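Local atomic coordinates of GST N-terminal domain-containing protein (Pseudomonas syringae pv. tomato, PDB entry 3IC8), a protein that is of unknown function but, as a glutathione S-transferase-like protein with a thioredoxin-type N-terminal domain, may bind glutathione. Residues 3-9 with 28-34; 42-46 with 228-232; 21-25 with 69-74. The contacts are given in a common frame with arbitrary orientation. Numbering follows the deposited sequence.

Contact 1 of 3, residues 3-9 with 28-34; sequences ELILHHY and NWRSVTI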
# COMPACT_ATOMS: atom_id res chain seq x y z
N GLU A 3 -10.35 31.13 -6.92
CA GLU A 3 -10.28 29.69 -6.79
C GLU A 3 -9.99 29.02 -8.11
O GLU A 3 -10.36 29.53 -9.12
CB GLU A 3 -11.59 29.14 -6.26
CG GLU A 3 -11.83 29.35 -4.81
CD GLU A 3 -13.27 29.37 -4.48
OE1 GLU A 3 -14.03 30.05 -5.18
OE2 GLU A 3 -13.67 28.71 -3.53
N LEU A 4 -9.36 27.88 -8.08
CA LEU A 4 -9.24 27.08 -9.26
C LEU A 4 -10.55 26.39 -9.47
O LEU A 4 -11.08 25.82 -8.58
CB LEU A 4 -8.20 26.02 -9.08
CG LEU A 4 -6.76 26.27 -9.47
CD1 LEU A 4 -6.39 27.68 -9.34
CD2 LEU A 4 -5.91 25.42 -8.62
N ILE A 5 -11.09 26.47 -10.67
CA ILE A 5 -12.32 25.80 -10.96
C ILE A 5 -12.17 24.83 -12.10
O ILE A 5 -11.74 25.17 -13.14
CB ILE A 5 -13.41 26.81 -11.29
CG1 ILE A 5 -13.65 27.73 -10.11
CG2 ILE A 5 -14.65 26.13 -11.61
CD1 ILE A 5 -14.60 28.83 -10.37
N LEU A 6 -12.54 23.59 -11.87
CA LEU A 6 -12.53 22.64 -12.95
C LEU A 6 -13.94 22.27 -13.39
O LEU A 6 -14.76 21.89 -12.61
CB LEU A 6 -11.76 21.40 -12.55
CG LEU A 6 -11.44 20.42 -13.65
CD1 LEU A 6 -10.37 20.99 -14.51
CD2 LEU A 6 -11.02 19.12 -13.09
N HIS A 7 -14.20 22.43 -14.67
CA HIS A 7 -15.44 22.03 -15.27
C HIS A 7 -15.20 20.70 -15.95
O HIS A 7 -14.43 20.61 -16.87
CB HIS A 7 -15.84 23.04 -16.32
CG HIS A 7 -16.15 24.39 -15.79
ND1 HIS A 7 -17.43 24.84 -15.62
CD2 HIS A 7 -15.35 25.41 -15.40
CE1 HIS A 7 -17.41 26.06 -15.14
NE2 HIS A 7 -16.16 26.43 -15.00
N HIS A 8 -15.84 19.65 -15.48
CA HIS A 8 -15.59 18.33 -15.99
C HIS A 8 -16.72 17.37 -15.79
O HIS A 8 -17.65 17.65 -15.11
CB HIS A 8 -14.33 17.76 -15.39
CG HIS A 8 -14.46 17.40 -13.95
ND1 HIS A 8 -14.87 18.29 -13.01
CD2 HIS A 8 -14.21 16.25 -13.30
CE1 HIS A 8 -14.89 17.70 -11.83
NE2 HIS A 8 -14.49 16.47 -11.99
N TYR A 9 -16.61 16.21 -16.38
CA TYR A 9 -17.57 15.20 -16.13
C TYR A 9 -16.87 14.21 -15.27
O TYR A 9 -15.95 13.59 -15.67
CB TYR A 9 -18.03 14.59 -17.44
CG TYR A 9 -19.27 13.75 -17.35
CD1 TYR A 9 -20.51 14.32 -17.21
CD2 TYR A 9 -19.19 12.40 -17.42
CE1 TYR A 9 -21.60 13.55 -17.12
CE2 TYR A 9 -20.27 11.64 -17.34
CZ TYR A 9 -21.47 12.21 -17.19
OH TYR A 9 -22.54 11.42 -17.11
N ASN A 28 -6.34 23.07 -3.92
CA ASN A 28 -7.72 22.90 -3.62
C ASN A 28 -8.49 23.50 -4.75
O ASN A 28 -8.16 24.54 -5.22
CB ASN A 28 -8.05 23.58 -2.31
CG ASN A 28 -7.55 22.82 -1.13
OD1 ASN A 28 -8.31 22.32 -0.34
ND2 ASN A 28 -6.25 22.72 -1.00
N TRP A 29 -9.50 22.81 -5.22
CA TRP A 29 -10.22 23.25 -6.39
C TRP A 29 -11.71 23.05 -6.27
O TRP A 29 -12.17 22.27 -5.50
CB TRP A 29 -9.66 22.58 -7.65
CG TRP A 29 -9.59 21.11 -7.61
CD1 TRP A 29 -8.71 20.38 -6.93
CD2 TRP A 29 -10.45 20.19 -8.26
NE1 TRP A 29 -8.95 19.07 -7.11
CE2 TRP A 29 -10.02 18.92 -7.94
CE3 TRP A 29 -11.56 20.33 -9.09
CZ2 TRP A 29 -10.63 17.80 -8.41
CZ3 TRP A 29 -12.16 19.22 -9.55
CH2 TRP A 29 -11.70 17.97 -9.21
N ARG A 30 -12.45 23.76 -7.08
CA ARG A 30 -13.87 23.62 -7.11
C ARG A 30 -14.25 22.72 -8.25
O ARG A 30 -13.71 22.82 -9.29
CB ARG A 30 -14.51 24.98 -7.28
CG ARG A 30 -14.10 26.00 -6.28
CD ARG A 30 -14.23 25.49 -4.88
NE ARG A 30 -15.61 25.19 -4.54
CZ ARG A 30 -16.50 26.10 -4.23
NH1 ARG A 30 -16.18 27.36 -4.19
NH2 ARG A 30 -17.71 25.75 -3.93
N SER A 31 -15.22 21.85 -8.04
CA SER A 31 -15.64 20.96 -9.07
C SER A 31 -16.98 21.35 -9.63
O SER A 31 -17.95 21.37 -8.94
CB SER A 31 -15.75 19.57 -8.52
OG SER A 31 -16.07 18.67 -9.52
N VAL A 32 -17.03 21.62 -10.92
CA VAL A 32 -18.28 21.92 -11.55
C VAL A 32 -18.61 20.75 -12.40
O VAL A 32 -17.85 20.39 -13.25
CB VAL A 32 -18.20 23.15 -12.45
CG1 VAL A 32 -19.48 23.36 -13.13
CG2 VAL A 32 -17.88 24.33 -11.68
N THR A 33 -19.75 20.14 -12.17
CA THR A 33 -20.14 19.01 -12.98
C THR A 33 -20.94 19.44 -14.18
O THR A 33 -22.02 19.91 -14.07
CB THR A 33 -20.99 18.06 -12.18
OG1 THR A 33 -20.26 17.58 -11.06
CG2 THR A 33 -21.38 16.91 -13.01
N ILE A 34 -20.38 19.25 -15.34
CA ILE A 34 -21.01 19.60 -16.58
C ILE A 34 -21.98 18.54 -17.04
O ILE A 34 -21.95 17.45 -16.55
CB ILE A 34 -19.98 19.78 -17.65
CG1 ILE A 34 -19.21 18.50 -17.84
CG2 ILE A 34 -19.02 20.84 -17.26
CD1 ILE A 34 -18.21 18.65 -18.82
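Strands 4-8 and 28-33 are the two parallel strands of the beta-alpha-beta unit that opens the thioredoxin-like domain of glutathione S-transferase-like proteins, with helix 16-25 as the crossover. Their axes approach to 4.6 Å with directions 32° apart, the twist expected of neighbouring parallel strands. Five backbone hydrogen bonds define the register: R30 N to L4 O (2.9 Å), L6 N to R30 O (2.9 Å), V32 N to L6 O (2.8 Å), H8 N to V32 O (3.1 Å) and I34 N to H8 O (3.2 Å). All have N-H...O angles of 167-170°, so donors and acceptors are nearly in line. The other edges of both strands are also paired: I5 and H7 bond through their backbones to Q57 and V55, and W29 and S31 to strand 222-225.

Side chains divide between the two faces of the sheet. I5, H7, R30 and V32 share one, where I5 CG2 meets V32 CG2 at 3.7 Å and V32 CB lies 4.1 Å from the centroid of the H7 ring, an off-centre CH-pi contact. H7 NE2 is satisfied by Q57. L4, L6, H8, W29 and S31 share the other, which helix 16-25 packs against; here the edge of W29 points toward the face of H8, centroids 5.7 Å apart and planes at 63°, while W29 NE1 bonds to H220 O. Each nitrogen of the R30 guanidinium has a partner: NE and NH2 bond to the carbonyls of S224 and D225, and NH1 forms a salt bridge with E3 OE2 at 2.9 Å.

Contact 2 of 3, residues 42-46 with 228-232; sequences DLTAL and SAAAI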
# COMPACT_ATOMS: atom_id res chain seq x y z
N ASP A 42 -24.28 26.76 -19.77
CA ASP A 42 -23.45 27.33 -18.74
C ASP A 42 -21.98 27.22 -19.09
O ASP A 42 -21.21 28.08 -18.76
CB ASP A 42 -23.77 26.75 -17.38
CG ASP A 42 -25.17 27.04 -16.94
OD1 ASP A 42 -25.95 27.48 -17.79
OD2 ASP A 42 -25.51 26.84 -15.77
N LEU A 43 -21.57 26.14 -19.73
CA LEU A 43 -20.22 26.04 -20.19
C LEU A 43 -19.84 27.01 -21.28
O LEU A 43 -18.87 27.71 -21.17
CB LEU A 43 -19.98 24.63 -20.66
CG LEU A 43 -18.59 24.03 -20.68
CD1 LEU A 43 -18.16 23.87 -22.07
CD2 LEU A 43 -17.61 24.79 -19.90
N THR A 44 -20.63 27.09 -22.34
CA THR A 44 -20.37 28.01 -23.43
C THR A 44 -20.56 29.46 -23.07
O THR A 44 -20.10 30.33 -23.74
CB THR A 44 -21.19 27.71 -24.64
OG1 THR A 44 -22.55 27.63 -24.26
CG2 THR A 44 -20.79 26.41 -25.21
N ALA A 45 -21.24 29.68 -21.96
CA ALA A 45 -21.36 31.00 -21.43
C ALA A 45 -20.01 31.53 -21.07
O ALA A 45 -19.75 32.68 -21.29
CB ALA A 45 -22.21 30.98 -20.23
N LEU A 46 -19.13 30.68 -20.56
CA LEU A 46 -17.74 31.04 -20.38
C LEU A 46 -16.82 30.85 -21.58
O LEU A 46 -16.11 31.72 -21.93
CB LEU A 46 -17.18 30.29 -19.20
CG LEU A 46 -18.02 30.19 -17.95
CD1 LEU A 46 -17.52 29.09 -17.12
CD2 LEU A 46 -18.01 31.44 -17.18
N SER A 228 -22.77 25.23 -11.59
CA SER A 228 -22.41 25.89 -12.82
C SER A 228 -22.82 27.34 -12.85
O SER A 228 -22.16 28.16 -13.39
CB SER A 228 -22.92 25.14 -14.03
OG SER A 228 -24.28 25.31 -14.23
N ALA A 229 -23.95 27.63 -12.26
CA ALA A 229 -24.43 28.98 -12.13
C ALA A 229 -23.54 29.82 -11.25
O ALA A 229 -23.31 30.97 -11.52
CB ALA A 229 -25.82 28.97 -11.62
N ALA A 230 -23.05 29.25 -10.18
CA ALA A 230 -22.18 29.96 -9.28
C ALA A 230 -20.91 30.33 -9.98
O ALA A 230 -20.33 31.34 -9.74
CB ALA A 230 -21.91 29.15 -8.08
N ALA A 231 -20.47 29.46 -10.85
CA ALA A 231 -19.29 29.67 -11.64
C ALA A 231 -19.44 30.82 -12.60
O ALA A 231 -18.53 31.56 -12.81
CB ALA A 231 -18.95 28.43 -12.34
N ILE A 232 -20.58 30.95 -13.22
CA ILE A 232 -20.80 32.09 -14.06
C ILE A 232 -20.74 33.37 -13.24
O ILE A 232 -20.15 34.33 -13.65
CB ILE A 232 -22.13 32.00 -14.74
CG1 ILE A 232 -22.07 30.92 -15.79
CG2 ILE A 232 -22.43 33.27 -15.41
CD1 ILE A 232 -23.35 30.59 -16.36
O HOH W 1 -20.59 27.38 -15.60
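D42, with 71 Å² covered, and I232, with 67 Å², dominate this junction of two short helices, whose segment axes run nearly parallel (17°) at 9.7 Å and bury 252 Å² in all. D42 directs its CA-CB bond toward segment 228-232, and its OD2 accepts a very short hydrogen bond from S228 OG, 2.5 Å long, at the first turn of helix 228-237. The other carboxylate oxygen, OD1, has a separate partner, a salt bridge to R292. A water reinforces this end, donating to S228 O at 2.8 Å and more weakly to D42 O at 3.3 Å.

One turn further on, the contact becomes apolar. I232 extends its CD1 between the helices to lie 4.0 Å from D42 CB and 4.1 Å from A45 CB, so the methylene of the aspartate belongs to the same patch. L46, third with 42 Å², adds CD2 at 4.3 Å from I232 CG1.

The pairing joins helix 41-47, which follows strand 28-33 in the N-terminal domain, to helix 228-237, some 180 residues later in the chain. Both helices lie against strand 4-8, where L46 and A231 touch H7, while R292 and A293, from the loop between strands 284-290 and 296-300, pack on I232.

Contact 3 of 3, residues 21-25 with 69-74; sequences MLGFK and MARRLE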
# COMPACT_ATOMS: atom_id res chain seq x y z
N MSE A 21 -3.68 15.85 -12.35
CA MSE A 21 -2.86 17.02 -12.43
C MSE A 21 -3.12 17.89 -11.23
O MSE A 21 -2.23 18.43 -10.65
CB MSE A 21 -3.14 17.78 -13.72
CG MSE A 21 -2.43 17.28 -14.94
SE MSE A 21 -3.13 17.85 -16.61
CE MSE A 21 -2.82 19.67 -16.53
N LEU A 22 -4.37 17.99 -10.85
CA LEU A 22 -4.71 18.69 -9.65
C LEU A 22 -4.15 18.02 -8.42
O LEU A 22 -3.77 18.68 -7.51
CB LEU A 22 -6.20 18.93 -9.56
CG LEU A 22 -6.69 19.91 -10.61
CD1 LEU A 22 -8.15 19.92 -10.73
CD2 LEU A 22 -6.22 21.24 -10.35
N GLY A 23 -4.11 16.72 -8.40
CA GLY A 23 -3.52 16.00 -7.31
C GLY A 23 -2.03 16.18 -7.10
O GLY A 23 -1.58 16.30 -6.01
N PHE A 24 -1.29 16.18 -8.19
CA PHE A 24 0.13 16.34 -8.18
C PHE A 24 0.49 17.71 -7.63
O PHE A 24 1.39 17.85 -6.87
CB PHE A 24 0.62 16.12 -9.61
CG PHE A 24 2.06 16.36 -9.83
CD1 PHE A 24 3.00 15.48 -9.39
CD2 PHE A 24 2.46 17.44 -10.51
CE1 PHE A 24 4.27 15.69 -9.61
CE2 PHE A 24 3.76 17.64 -10.73
CZ PHE A 24 4.65 16.77 -10.28
N LYS A 25 -0.26 18.70 -8.03
CA LYS A 25 -0.11 20.04 -7.53
C LYS A 25 -0.52 20.29 -6.06
O LYS A 25 -0.10 21.24 -5.48
CB LYS A 25 -0.78 21.04 -8.45
CG LYS A 25 -0.04 21.28 -9.72
CD LYS A 25 1.32 21.81 -9.50
CE LYS A 25 1.90 22.22 -10.81
NZ LYS A 25 3.30 22.60 -10.75
N MSE A 69 -3.52 23.92 -19.51
CA MSE A 69 -3.93 23.92 -18.14
C MSE A 69 -2.74 23.64 -17.26
O MSE A 69 -2.61 24.19 -16.20
CB MSE A 69 -5.00 22.87 -17.94
CG MSE A 69 -5.60 22.82 -16.58
SE MSE A 69 -6.79 21.34 -16.27
CE MSE A 69 -5.80 20.40 -14.98
N ALA A 70 -1.87 22.77 -17.72
CA ALA A 70 -0.68 22.44 -16.99
C ALA A 70 0.21 23.62 -16.80
O ALA A 70 0.74 23.81 -15.75
CB ALA A 70 0.06 21.37 -17.69
N ARG A 71 0.39 24.41 -17.83
CA ARG A 71 1.17 25.61 -17.71
C ARG A 71 0.61 26.68 -16.81
O ARG A 71 1.34 27.36 -16.17
CB ARG A 71 1.54 26.13 -19.08
CG ARG A 71 2.53 25.24 -19.70
CD ARG A 71 2.85 25.57 -21.10
NE ARG A 71 3.52 24.45 -21.72
CZ ARG A 71 4.81 24.21 -21.65
NH1 ARG A 71 5.59 25.00 -20.99
NH2 ARG A 71 5.31 23.18 -22.25
N ARG A 72 -0.69 26.86 -16.80
CA ARG A 72 -1.36 27.75 -15.88
C ARG A 72 -1.21 27.27 -14.47
O ARG A 72 -1.05 28.05 -13.59
CB ARG A 72 -2.81 27.90 -16.24
CG ARG A 72 -3.57 28.83 -15.37
CD ARG A 72 -2.82 30.11 -15.18
NE ARG A 72 -3.49 31.04 -14.29
CZ ARG A 72 -3.22 31.17 -13.01
NH1 ARG A 72 -2.32 30.44 -12.44
NH2 ARG A 72 -3.86 32.05 -12.29
N LEU A 73 -1.27 25.98 -14.27
CA LEU A 73 -1.05 25.40 -12.96
C LEU A 73 0.35 25.63 -12.45
O LEU A 73 0.55 25.90 -11.30
CB LEU A 73 -1.33 23.91 -13.01
CG LEU A 73 -2.79 23.49 -13.03
CD1 LEU A 73 -2.93 22.01 -12.98
CD2 LEU A 73 -3.60 24.16 -11.96
N GLU A 74 1.31 25.50 -13.34
CA GLU A 74 2.69 25.66 -13.05
C GLU A 74 2.94 27.07 -12.59
O GLU A 74 3.75 27.30 -11.74
CB GLU A 74 3.52 25.32 -14.29
CG GLU A 74 4.98 25.30 -14.07
CD GLU A 74 5.54 23.92 -13.93
OE1 GLU A 74 6.70 23.70 -14.27
OE2 GLU A 74 4.82 23.05 -13.48
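The methyl groups of two selenomethionines meet at the apolar centre, M21 CE to M69 CE at 3.4 Å. M21 CE also lies 3.5 Å from A70 CB and 4.3 Å from L73 CD1, which explains why M21 has the largest covered area here, 83 Å². L22 CD2 touches L73 CD2 at 4.2 Å. The helix segments are nearly parallel (17°), but their axes stand 11.1 Å apart, so long side chains, not close backbone packing, bridge the gap.

Toward the edge, the aliphatic part of K25 continues the patch, with CE 4.3 Å from L73 CB, and NZ forms a 3.2 Å salt bridge with E74 OE2. Both ends have further partners: K25 NZ bonds to the carbonyls of K77 and P80, and the E74 carboxylate accepts from the backbone amides of F82 and Y83.

Helices 16-25 and 66-76 thus lie side by side over the sheet, L22 and M69 resting on L6 of strand 4-8, while I180 of helix 180-193 packs on M21 and A70.

How the contacts relate
Contact 1 forms the centre of the arrangement, with contacts 2 and 3 packed on opposite faces of its strand pair. The H7 and V32 face touches contact 2, centres 11 Å apart; the L4, L6 and W29 face touches contact 3, centres 13 Å apart. Contacts 2 and 3 do not meet, their nearest atoms being about 12 Å apart. In sequence, contact 3 alternates with each of the others, whereas contact 1 closes before contact 2 opens. Contacts 1 and 3 both belong to the N-terminal, thioredoxin-like domain, where helices 16-25 and 66-76 cover one side of the strands; on the other side contact 2 sets distant helix 228-237 beside helix 41-47, giving a layered alpha-beta-alpha arrangement.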